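Local coordinates for protein putrescine aminotransferase (Halomonas elongata DSM 2581, PDB 6GWI) that probably transfers amino groups between amines such as putrescine and keto acids or aldehydes, as a pyridoxal-phosphate-dependent class III aminotransferase, at residues 111-116 against 292-297; 149-154 against 219-224; 255-260 against 279-284. One frame throughout, in Å; residues are numbered along the deposited sequence.

Interaction 1: 111-116 against 292-297; sequences VFFTGS and LPIGGV. With PLP (pyridoxal-5'-phosphate), chain D.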
loop_
_atom_site.group_PDB
_atom_site.type_symbol
_atom_site.label_atom_id
_atom_site.label_comp_id
_atom_site.label_asym_id
_atom_site.label_seq_id
_atom_site.Cartn_x
_atom_site.Cartn_y
_atom_site.Cartn_z
ATOM N N VAL B 111 9.651 -8.968 -11.659
ATOM C CA VAL B 111 9.020 -8.459 -10.448
ATOM C C VAL B 111 8.254 -7.186 -10.777
ATOM O O VAL B 111 8.712 -6.347 -11.559
ATOM C CB VAL B 111 10.055 -8.209 -9.328
ATOM C CG1 VAL B 111 11.043 -7.127 -9.731
ATOM C CG2 VAL B 111 9.346 -7.844 -8.028
ATOM N N PHE B 112 7.071 -7.064 -10.186
ATOM C CA PHE B 112 6.287 -5.834 -10.169
ATOM C C PHE B 112 6.324 -5.302 -8.741
ATOM O O PHE B 112 5.926 -6.007 -7.807
ATOM C CB PHE B 112 4.850 -6.097 -10.616
ATOM C CG PHE B 112 4.036 -4.849 -10.823
ATOM C CD1 PHE B 112 3.587 -4.111 -9.738
ATOM C CD2 PHE B 112 3.701 -4.426 -12.098
ATOM C CE1 PHE B 112 2.834 -2.964 -9.923
ATOM C CE2 PHE B 112 2.945 -3.281 -12.287
ATOM C CZ PHE B 112 2.511 -2.551 -11.198
ATOM N N PHE B 113 6.817 -4.082 -8.567
ATOM C CA PHE B 113 7.007 -3.543 -7.229
ATOM C C PHE B 113 5.733 -2.892 -6.705
ATOM O O PHE B 113 4.950 -2.304 -7.456
ATOM C CB PHE B 113 8.156 -2.531 -7.207
ATOM C CG PHE B 113 9.511 -3.154 -7.393
ATOM C CD1 PHE B 113 10.030 -4.014 -6.441
ATOM C CD2 PHE B 113 10.266 -2.873 -8.517
ATOM C CE1 PHE B 113 11.277 -4.588 -6.611
ATOM C CE2 PHE B 113 11.509 -3.444 -8.691
ATOM C CZ PHE B 113 12.017 -4.298 -7.735
ATOM N N THR B 114 5.530 -3.026 -5.393
ATOM C CA THR B 114 4.440 -2.377 -4.680
ATOM C C THR B 114 4.993 -1.825 -3.371
ATOM O O THR B 114 6.191 -1.930 -3.087
ATOM C CB THR B 114 3.282 -3.343 -4.394
ATOM O OG1 THR B 114 3.700 -4.321 -3.435
ATOM C CG2 THR B 114 2.844 -4.044 -5.658
ATOM N N GLY B 115 4.109 -1.268 -2.548
ATOM C CA GLY B 115 4.517 -0.724 -1.269
ATOM C C GLY B 115 4.307 -1.650 -0.088
ATOM O O GLY B 115 4.915 -1.449 0.968
ATOM N N SER B 116 3.462 -2.669 -0.254
ATOM C CA SER B 116 3.030 -3.506 0.854
ATOM C C SER B 116 2.698 -4.902 0.346
ATOM O O SER B 116 2.572 -5.137 -0.859
ATOM C CB SER B 116 1.796 -2.924 1.551
ATOM O OG SER B 116 0.709 -2.885 0.643
ATOM N N LEU B 292 12.295 -0.034 5.579
ATOM C CA LEU B 292 11.485 0.890 4.792
ATOM C C LEU B 292 10.416 0.085 4.072
ATOM O O LEU B 292 10.636 -1.093 3.763
ATOM C CB LEU B 292 12.329 1.688 3.787
ATOM C CG LEU B 292 13.239 2.785 4.360
ATOM C CD1 LEU B 292 14.003 3.463 3.234
ATOM C CD2 LEU B 292 12.457 3.823 5.170
ATOM N N PRO B 293 9.249 0.676 3.802
ATOM C CA PRO B 293 8.163 -0.099 3.187
ATOM C C PRO B 293 8.445 -0.386 1.722
ATOM O O PRO B 293 8.748 0.518 0.940
ATOM C CB PRO B 293 6.926 0.798 3.347
ATOM C CG PRO B 293 7.325 1.909 4.228
ATOM C CD PRO B 293 8.819 2.043 4.141
ATOM N N ILE B 294 8.326 -1.657 1.356
ATOM C CA ILE B 294 8.420 -2.064 -0.038
ATOM C C ILE B 294 7.891 -3.484 -0.146
ATOM O O ILE B 294 8.093 -4.308 0.755
ATOM C CB ILE B 294 9.860 -1.955 -0.569
ATOM C CG1 ILE B 294 9.927 -2.447 -2.018
ATOM C CG2 ILE B 294 10.836 -2.742 0.315
ATOM C CD1 ILE B 294 11.202 -2.059 -2.740
ATOM N N GLY B 295 7.180 -3.766 -1.229
ATOM C CA GLY B 295 6.726 -5.109 -1.512
ATOM C C GLY B 295 6.759 -5.341 -3.004
ATOM O O GLY B 295 7.276 -4.502 -3.746
ATOM N N GLY B 296 6.232 -6.469 -3.458
ATOM C CA GLY B 296 6.140 -6.712 -4.884
ATOM C C GLY B 296 5.553 -8.077 -5.152
ATOM O O GLY B 296 5.178 -8.816 -4.237
ATOM N N VAL B 297 5.476 -8.396 -6.439
ATOM C CA VAL B 297 5.036 -9.700 -6.913
ATOM C C VAL B 297 6.142 -10.243 -7.802
ATOM O O VAL B 297 6.501 -9.613 -8.805
ATOM C CB VAL B 297 3.710 -9.622 -7.686
ATOM C CG1 VAL B 297 3.260 -11.017 -8.119
ATOM C CG2 VAL B 297 2.635 -8.954 -6.842
HETATM N N1 PLP D . 0.280 -11.766 3.179
HETATM C C2 PLP D . 0.749 -12.374 4.324
HETATM C C2A PLP D . 1.006 -13.857 4.330
HETATM C C3 PLP D . 0.984 -11.613 5.466
HETATM O O3 PLP D . 1.451 -12.238 6.593
HETATM C C4 PLP D . 0.760 -10.231 5.467
HETATM C C4A PLP D . 1.596 -9.390 6.396
HETATM C C5 PLP D . 0.276 -9.635 4.299
HETATM C C6 PLP D . 0.042 -10.406 3.164
HETATM C C5A PLP D . -0.006 -8.150 4.229
HETATM O O4P PLP D . 1.173 -7.387 4.115
HETATM P P PLP D . 1.101 -5.816 4.461
HETATM O O1P PLP D . 0.094 -5.151 3.552
HETATM O O2P PLP D . 2.472 -5.209 4.280
HETATM O O3P PLP D . 0.665 -5.651 5.894
#

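Interaction 2: 149-154 against 219-224; sequences AYHGST and AFIAEP. With PLP (pyridoxal-5'-phosphate), chain D.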
loop_
_atom_site.group_PDB
_atom_site.type_symbol
_atom_site.label_atom_id
_atom_site.label_comp_id
_atom_site.label_asym_id
_atom_site.label_seq_id
_atom_site.Cartn_x
_atom_site.Cartn_y
_atom_site.Cartn_z
ATOM N N ALA B 149 -6.609 -18.060 6.386
ATOM C CA ALA B 149 -5.479 -17.486 5.678
ATOM C C ALA B 149 -5.469 -15.971 5.860
ATOM O O ALA B 149 -6.500 -15.342 6.114
ATOM C CB ALA B 149 -5.532 -17.824 4.189
ATOM N N TYR B 150 -4.284 -15.385 5.719
ATOM C CA TYR B 150 -4.133 -13.938 5.753
ATOM C C TYR B 150 -3.377 -13.505 4.508
ATOM O O TYR B 150 -2.276 -13.998 4.245
ATOM C CB TYR B 150 -3.410 -13.465 7.017
ATOM C CG TYR B 150 -3.433 -11.961 7.140
ATOM C CD1 TYR B 150 -4.538 -11.309 7.663
ATOM C CD2 TYR B 150 -2.360 -11.191 6.713
ATOM C CE1 TYR B 150 -4.578 -9.934 7.763
ATOM C CE2 TYR B 150 -2.387 -9.810 6.814
ATOM C CZ TYR B 150 -3.504 -9.188 7.339
ATOM O OH TYR B 150 -3.566 -7.818 7.451
ATOM N N HIS B 151 -3.988 -12.610 3.729
ATOM C CA HIS B 151 -3.376 -12.093 2.513
ATOM C C HIS B 151 -3.444 -10.571 2.450
ATOM O O HIS B 151 -3.365 -10.000 1.360
ATOM C CB HIS B 151 -4.036 -12.714 1.281
ATOM C CG HIS B 151 -3.885 -14.203 1.211
ATOM N ND1 HIS B 151 -2.662 -14.821 1.066
ATOM C CD2 HIS B 151 -4.802 -15.197 1.284
ATOM C CE1 HIS B 151 -2.832 -16.131 1.046
ATOM N NE2 HIS B 151 -4.122 -16.385 1.178
ATOM N N GLY B 152 -3.602 -9.908 3.589
ATOM C CA GLY B 152 -3.537 -8.463 3.661
ATOM C C GLY B 152 -4.870 -7.845 4.038
ATOM O O GLY B 152 -5.836 -8.527 4.396
ATOM N N SER B 153 -4.909 -6.512 3.942
ATOM C CA SER B 153 -6.008 -5.733 4.497
ATOM C C SER B 153 -6.602 -4.733 3.513
ATOM O O SER B 153 -7.453 -3.926 3.909
ATOM C CB SER B 153 -5.543 -5.000 5.759
ATOM O OG SER B 153 -6.644 -4.465 6.461
ATOM N N THR B 154 -6.174 -4.738 2.255
ATOM C CA THR B 154 -6.989 -4.117 1.226
ATOM C C THR B 154 -8.274 -4.925 1.078
ATOM O O THR B 154 -8.428 -6.003 1.660
ATOM C CB THR B 154 -6.253 -4.072 -0.107
ATOM O OG1 THR B 154 -5.819 -5.395 -0.436
ATOM C CG2 THR B 154 -5.053 -3.127 -0.042
ATOM N N ALA B 219 -7.173 -19.588 -9.994
ATOM C CA ALA B 219 -5.964 -19.725 -9.197
ATOM C C ALA B 219 -6.277 -20.275 -7.815
ATOM O O ALA B 219 -7.391 -20.137 -7.301
ATOM C CB ALA B 219 -5.238 -18.378 -9.058
ATOM N N PHE B 220 -5.259 -20.896 -7.225
ATOM C CA PHE B 220 -5.226 -21.280 -5.819
ATOM C C PHE B 220 -4.152 -20.448 -5.130
ATOM O O PHE B 220 -3.021 -20.364 -5.622
ATOM C CB PHE B 220 -4.942 -22.778 -5.679
ATOM C CG PHE B 220 -4.662 -23.232 -4.269
ATOM C CD1 PHE B 220 -5.623 -23.127 -3.276
ATOM C CD2 PHE B 220 -3.438 -23.796 -3.948
ATOM C CE1 PHE B 220 -5.359 -23.562 -1.986
ATOM C CE2 PHE B 220 -3.171 -24.231 -2.665
ATOM C CZ PHE B 220 -4.132 -24.114 -1.683
ATOM N N ILE B 221 -4.513 -19.805 -4.024
ATOM C CA ILE B 221 -3.598 -18.942 -3.284
ATOM C C ILE B 221 -3.433 -19.507 -1.881
ATOM O O ILE B 221 -4.422 -19.875 -1.234
ATOM C CB ILE B 221 -4.100 -17.485 -3.248
ATOM C CG1 ILE B 221 -3.043 -16.569 -2.621
ATOM C CG2 ILE B 221 -5.415 -17.383 -2.477
ATOM C CD1 ILE B 221 -3.422 -15.073 -2.611
ATOM N N ALA B 222 -2.190 -19.572 -1.408
ATOM C CA ALA B 222 -1.931 -20.115 -0.085
ATOM C C ALA B 222 -0.591 -19.620 0.437
ATOM O O ALA B 222 0.354 -19.436 -0.334
ATOM C CB ALA B 222 -1.950 -21.650 -0.113
ATOM N N GLU B 223 -0.531 -19.384 1.745
ATOM C CA GLU B 223 0.749 -19.225 2.428
ATOM C C GLU B 223 1.407 -20.597 2.547
ATOM O O GLU B 223 0.734 -21.558 2.936
ATOM C CB GLU B 223 0.550 -18.624 3.822
ATOM C CG GLU B 223 -0.233 -17.312 3.865
ATOM C CD GLU B 223 -0.803 -17.017 5.248
ATOM O OE1 GLU B 223 -0.027 -16.684 6.171
ATOM O OE2 GLU B 223 -2.033 -17.138 5.416
ATOM N N PRO B 224 2.693 -20.748 2.207
ATOM C CA PRO B 224 3.341 -22.052 2.445
ATOM C C PRO B 224 3.164 -22.523 3.877
ATOM O O PRO B 224 2.834 -23.690 4.125
ATOM C CB PRO B 224 4.811 -21.783 2.100
ATOM C CG PRO B 224 4.766 -20.643 1.137
ATOM C CD PRO B 224 3.622 -19.777 1.598
HETATM N N1 PLP D . 0.280 -11.766 3.179
HETATM C C2 PLP D . 0.749 -12.374 4.324
HETATM C C2A PLP D . 1.006 -13.857 4.330
HETATM C C3 PLP D . 0.984 -11.613 5.466
HETATM O O3 PLP D . 1.451 -12.238 6.593
HETATM C C4 PLP D . 0.760 -10.231 5.467
HETATM C C4A PLP D . 1.596 -9.390 6.396
HETATM C C5 PLP D . 0.276 -9.635 4.299
HETATM C C6 PLP D . 0.042 -10.406 3.164
HETATM C C5A PLP D . -0.006 -8.150 4.229
HETATM O O4P PLP D . 1.173 -7.387 4.115
HETATM P P PLP D . 1.101 -5.816 4.461
HETATM O O1P PLP D . 0.094 -5.151 3.552
HETATM O O2P PLP D . 2.472 -5.209 4.280
HETATM O O3P PLP D . 0.665 -5.651 5.894
HETATM O O HOH W 1 -5.062 -19.062 1.232
#

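Interaction 3: 255-260 against 279-284; sequences ADEVIC and DLMPIA. With PLP (pyridoxal-5'-phosphate), chain D.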
loop_
_atom_site.group_PDB
_atom_site.type_symbol
_atom_site.label_atom_id
_atom_site.label_comp_id
_atom_site.label_asym_id
_atom_site.label_seq_id
_atom_site.Cartn_x
_atom_site.Cartn_y
_atom_site.Cartn_z
ATOM N N ALA B 255 1.783 -18.501 -4.320
ATOM C CA ALA B 255 2.374 -18.741 -3.009
ATOM C C ALA B 255 2.621 -17.384 -2.358
ATOM O O ALA B 255 3.477 -16.619 -2.816
ATOM C CB ALA B 255 3.663 -19.549 -3.132
ATOM N N ASP B 256 1.861 -17.074 -1.309
ATOM C CA ASP B 256 2.014 -15.800 -0.606
ATOM C C ASP B 256 3.226 -15.907 0.312
ATOM O O ASP B 256 3.168 -16.565 1.355
ATOM C CB ASP B 256 0.752 -15.455 0.179
ATOM C CG ASP B 256 0.800 -14.054 0.786
ATOM O OD1 ASP B 256 1.910 -13.515 0.974
ATOM O OD2 ASP B 256 -0.276 -13.496 1.095
ATOM N N GLU B 257 4.322 -15.253 -0.078
ATOM C CA GLU B 257 5.605 -15.351 0.604
ATOM C C GLU B 257 5.895 -14.141 1.485
ATOM O O GLU B 257 7.058 -13.883 1.815
ATOM C CB GLU B 257 6.731 -15.522 -0.417
ATOM C CG GLU B 257 6.670 -16.807 -1.205
ATOM C CD GLU B 257 7.241 -17.981 -0.440
ATOM O OE1 GLU B 257 7.704 -17.787 0.706
ATOM O OE2 GLU B 257 7.233 -19.100 -0.990
ATOM N N VAL B 258 4.865 -13.378 1.852
ATOM C CA VAL B 258 5.083 -12.133 2.581
ATOM C C VAL B 258 5.772 -12.398 3.916
ATOM O O VAL B 258 6.632 -11.618 4.346
ATOM C CB VAL B 258 3.747 -11.386 2.754
ATOM C CG1 VAL B 258 3.884 -10.227 3.732
ATOM C CG2 VAL B 258 3.268 -10.875 1.398
ATOM N N ILE B 259 5.406 -13.483 4.599
ATOM C CA ILE B 259 6.086 -13.858 5.840
ATOM C C ILE B 259 7.213 -14.857 5.595
ATOM O O ILE B 259 8.293 -14.731 6.179
ATOM C CB ILE B 259 5.069 -14.416 6.860
ATOM C CG1 ILE B 259 4.372 -13.260 7.584
ATOM C CG2 ILE B 259 5.761 -15.346 7.861
ATOM C CD1 ILE B 259 3.286 -13.689 8.558
ATOM N N CYS B 260 6.977 -15.883 4.770
ATOM C CA CYS B 260 7.940 -16.970 4.634
ATOM C C CYS B 260 9.170 -16.577 3.827
ATOM O O CYS B 260 10.186 -17.276 3.890
ATOM C CB CYS B 260 7.276 -18.181 3.972
ATOM S SG CYS B 260 5.906 -18.896 4.913
ATOM N N ASP B 279 3.234 -19.610 -9.833
ATOM C CA ASP B 279 3.192 -18.691 -10.958
ATOM C C ASP B 279 3.364 -17.253 -10.501
ATOM O O ASP B 279 3.876 -16.423 -11.259
ATOM C CB ASP B 279 1.879 -18.874 -11.718
ATOM C CG ASP B 279 1.753 -20.262 -12.319
ATOM O OD1 ASP B 279 2.451 -20.540 -13.315
ATOM O OD2 ASP B 279 0.989 -21.085 -11.767
ATOM N N LEU B 280 2.967 -16.955 -9.268
ATOM C CA LEU B 280 3.114 -15.625 -8.696
ATOM C C LEU B 280 3.466 -15.761 -7.225
ATOM O O LEU B 280 3.025 -16.685 -6.544
ATOM C CB LEU B 280 1.830 -14.806 -8.860
ATOM C CG LEU B 280 1.284 -14.660 -10.283
ATOM C CD1 LEU B 280 -0.163 -14.204 -10.249
ATOM C CD2 LEU B 280 2.128 -13.684 -11.088
ATOM N N MET B 281 4.277 -14.813 -6.730
ATOM C CA MET B 281 4.696 -14.804 -5.334
ATOM C C MET B 281 4.698 -13.368 -4.820
ATOM O O MET B 281 5.606 -12.588 -5.147
ATOM C CB MET B 281 6.078 -15.432 -5.150
ATOM C CG MET B 281 6.154 -16.933 -5.417
ATOM S SD MET B 281 7.746 -17.663 -4.950
ATOM C CE MET B 281 8.874 -16.622 -5.866
ATOM N N PRO B 282 3.693 -12.977 -4.038
ATOM C CA PRO B 282 3.771 -11.680 -3.358
ATOM C C PRO B 282 4.786 -11.721 -2.226
ATOM O O PRO B 282 5.011 -12.756 -1.592
ATOM C CB PRO B 282 2.346 -11.451 -2.840
ATOM C CG PRO B 282 1.721 -12.799 -2.782
ATOM C CD PRO B 282 2.394 -13.647 -3.831
ATOM N N ILE B 283 5.427 -10.574 -1.997
ATOM C CA ILE B 283 6.490 -10.460 -1.007
ATOM C C ILE B 283 6.435 -9.081 -0.367
ATOM O O ILE B 283 5.922 -8.120 -0.945
ATOM C CB ILE B 283 7.884 -10.702 -1.637
ATOM C CG1 ILE B 283 8.075 -9.784 -2.846
ATOM C CG2 ILE B 283 8.051 -12.167 -2.008
ATOM C CD1 ILE B 283 9.472 -9.823 -3.424
ATOM N N ALA B 284 6.979 -8.996 0.848
ATOM C CA ALA B 284 7.156 -7.746 1.580
ATOM C C ALA B 284 7.891 -8.062 2.881
ATOM O O ALA B 284 8.739 -8.960 2.913
ATOM C CB ALA B 284 5.818 -7.061 1.853
HETATM N N1 PLP D . 0.280 -11.766 3.179
HETATM C C2 PLP D . 0.749 -12.374 4.324
HETATM C C2A PLP D . 1.006 -13.857 4.330
HETATM C C3 PLP D . 0.984 -11.613 5.466
HETATM O O3 PLP D . 1.451 -12.238 6.593
HETATM C C4 PLP D . 0.760 -10.231 5.467
HETATM C C4A PLP D . 1.596 -9.390 6.396
HETATM C C5 PLP D . 0.276 -9.635 4.299
HETATM C C6 PLP D . 0.042 -10.406 3.164
HETATM C C5A PLP D . -0.006 -8.150 4.229
HETATM O O4P PLP D . 1.173 -7.387 4.115
HETATM P P PLP D . 1.101 -5.816 4.461
HETATM O O1P PLP D . 0.094 -5.151 3.552
HETATM O O2P PLP D . 2.472 -5.209 4.280
HETATM O O3P PLP D . 0.665 -5.651 5.894
HETATM O O HOH W 2 8.349 -11.595 1.647
#

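Interaction 1: 111-116 against 292-297
Phe112 and Val297 form an antiparallel hydrogen-bonded pair in which both peptide groups are spent on each other: Phe112 N donates to Val297 O at 3.0 Å, and Val297 N returns the bond to Phe112 O at 2.8 Å. Two residues along, Thr114 and Gly295 repeat the exchange, Thr114 N reaching Gly295 O at 2.8 Å. In this second pair each N-H is nearly straight, yet it meets the carbonyl from above its plane, not along a lone pair. Between the two pairs the backbone polar groups of Phe113 and Gly296 find other partners: Phe113 O accepts from Ser321 OG, and Gly296 bonds to Ile283 of the next strand. Thr114 OG1 sits between its own backbone N and carbonyl carbon (chi1 68°), from where it donates to Ser116 O at 2.9 Å and ties down the turn. Side chains could hardly replace the glycines, since a CB on Gly295 would strike Ser116 O and one on Gly296 would strike Phe112 O. Beyond the strand, Gly115 N is bound by Glu119 OE2, while Ser116 OG caps Glu119 N at the start of helix 117-134. Ser116 CB touches PLP O1P at 3.4 Å, and Gly117 N and Ser118 OG bond to the cofactor just beyond. This strand-turn-helix is the phosphate-binding element of fold-type I PLP enzymes.

Interaction 2: 149-154 against 219-224
The PLP pocket of this fold-type I enzyme is lined here by Tyr150 and Glu223, which meet through a single almost straight hydrogen bond. Tyr150 N donates to Glu223 OE2 at 2.9 Å with an N-H...O angle of 175°, arriving from above the carboxylate plane. The other oxygen, OE1, accepts from Gly227 N, so backbone amides grip both ends of this buried acid and hold its OE1 at 3.5 Å from the methyl carbon PLP C2A. With CG anti to its backbone N (chi1 -172°), Tyr150 turns its ring away from Glu223 and presents the edge of that ring to the face of the cofactor, CE2 3.4 Å from PLP C4. His151 reaches the other way and meets Ile221 tip to tip. Ile221 CD1 lies over the middle of the imidazole, 3.8 Å from its centroid, in a CH-pi contact that covers one face. At the ring edge a water 2.8 Å from His151 NE2 donates to Ile221 O at 2.7 Å, while Asp256 OD2 accepts from ND1; with both nitrogens engaged, the rotation of the ring is probably fixed. The loop 149-154 leads from strand 142-146 to helix 155-160, beside the end of strand 217-222, which lies between strands 142-146 and 252-255 in a parallel sheet. Asn121 of helix 117-134 packs against both His151 and Ile221, and Gly317 of the second subunit touches Tyr150.

Interaction 3: 255-260 against 279-284
Val258, in the PLP-binding loop after strand 252-255 of the fold-type I core, touches Ala284 at the end of strand 280-283, CG1 to CB at 4.2 Å. Val258 lies against the pyridine ring on the face opposite Tyr150, its CG1 3.6 Å from PLP C4. Asp256 comes to the ring's rim instead and sets OD2 2.8 Å from PLP N1, the pairing of aspartate with pyridine nitrogen found across this fold type. Besides His151, Asn121 ND2 holds OD2, while OD1 accepts from Val258 N at 3.1 Å in an Asx turn; the carboxylate is thus fixed from several sides. An alanine in place of Asp256 would probably leave PLP N1 without its acidic partner, and His151, Asn121 and the Val258 amide without an acceptor. Behind this first shell, the ring of Pro282 supports the backbone of the aspartate, CG 3.7 Å from Asp256 CA. Segments 255-258 and 280-284 run almost in the same direction, and two backbone bonds join them: Ala255 N to Leu280 O, and Glu257 N to Pro282 O at 3.0 Å. Farther out, Glu257 and Met281 lie side by side, CG to SD 4.0 Å, and the Glu257 carboxylate receives Gly270 N and Ser271 N at the start of helix 270-273. Ala284 N, one residue before Lys285 of the pocket, donates at 3.0 Å to a water that lies 2.6 Å from Glu257 O.

All three contacts are buried and converge on one PLP. Interaction 1 binds strands 108-114 and 295-300 and serves the phosphate end, whereas interactions 2 and 3 serve the pyridine ring from the ends of the parallel strands 217-222 and 252-255. Interactions 1 and 3 share a sheet, joined where Gly296 O meets Ile283 N; interactions 2 and 3 join through His151 and Asp256, and again between Ala222 O and Asp256 N. Interactions 1 and 2 do not touch, their nearest atoms being about 6 Å apart. The chemistry follows position: backbone ladder in the first, carboxylate, imidazole and water in the second, backbone bonds and apolar packing behind a carboxylate at the pyridine nitrogen in the third. Only the third is untouched by the second subunit.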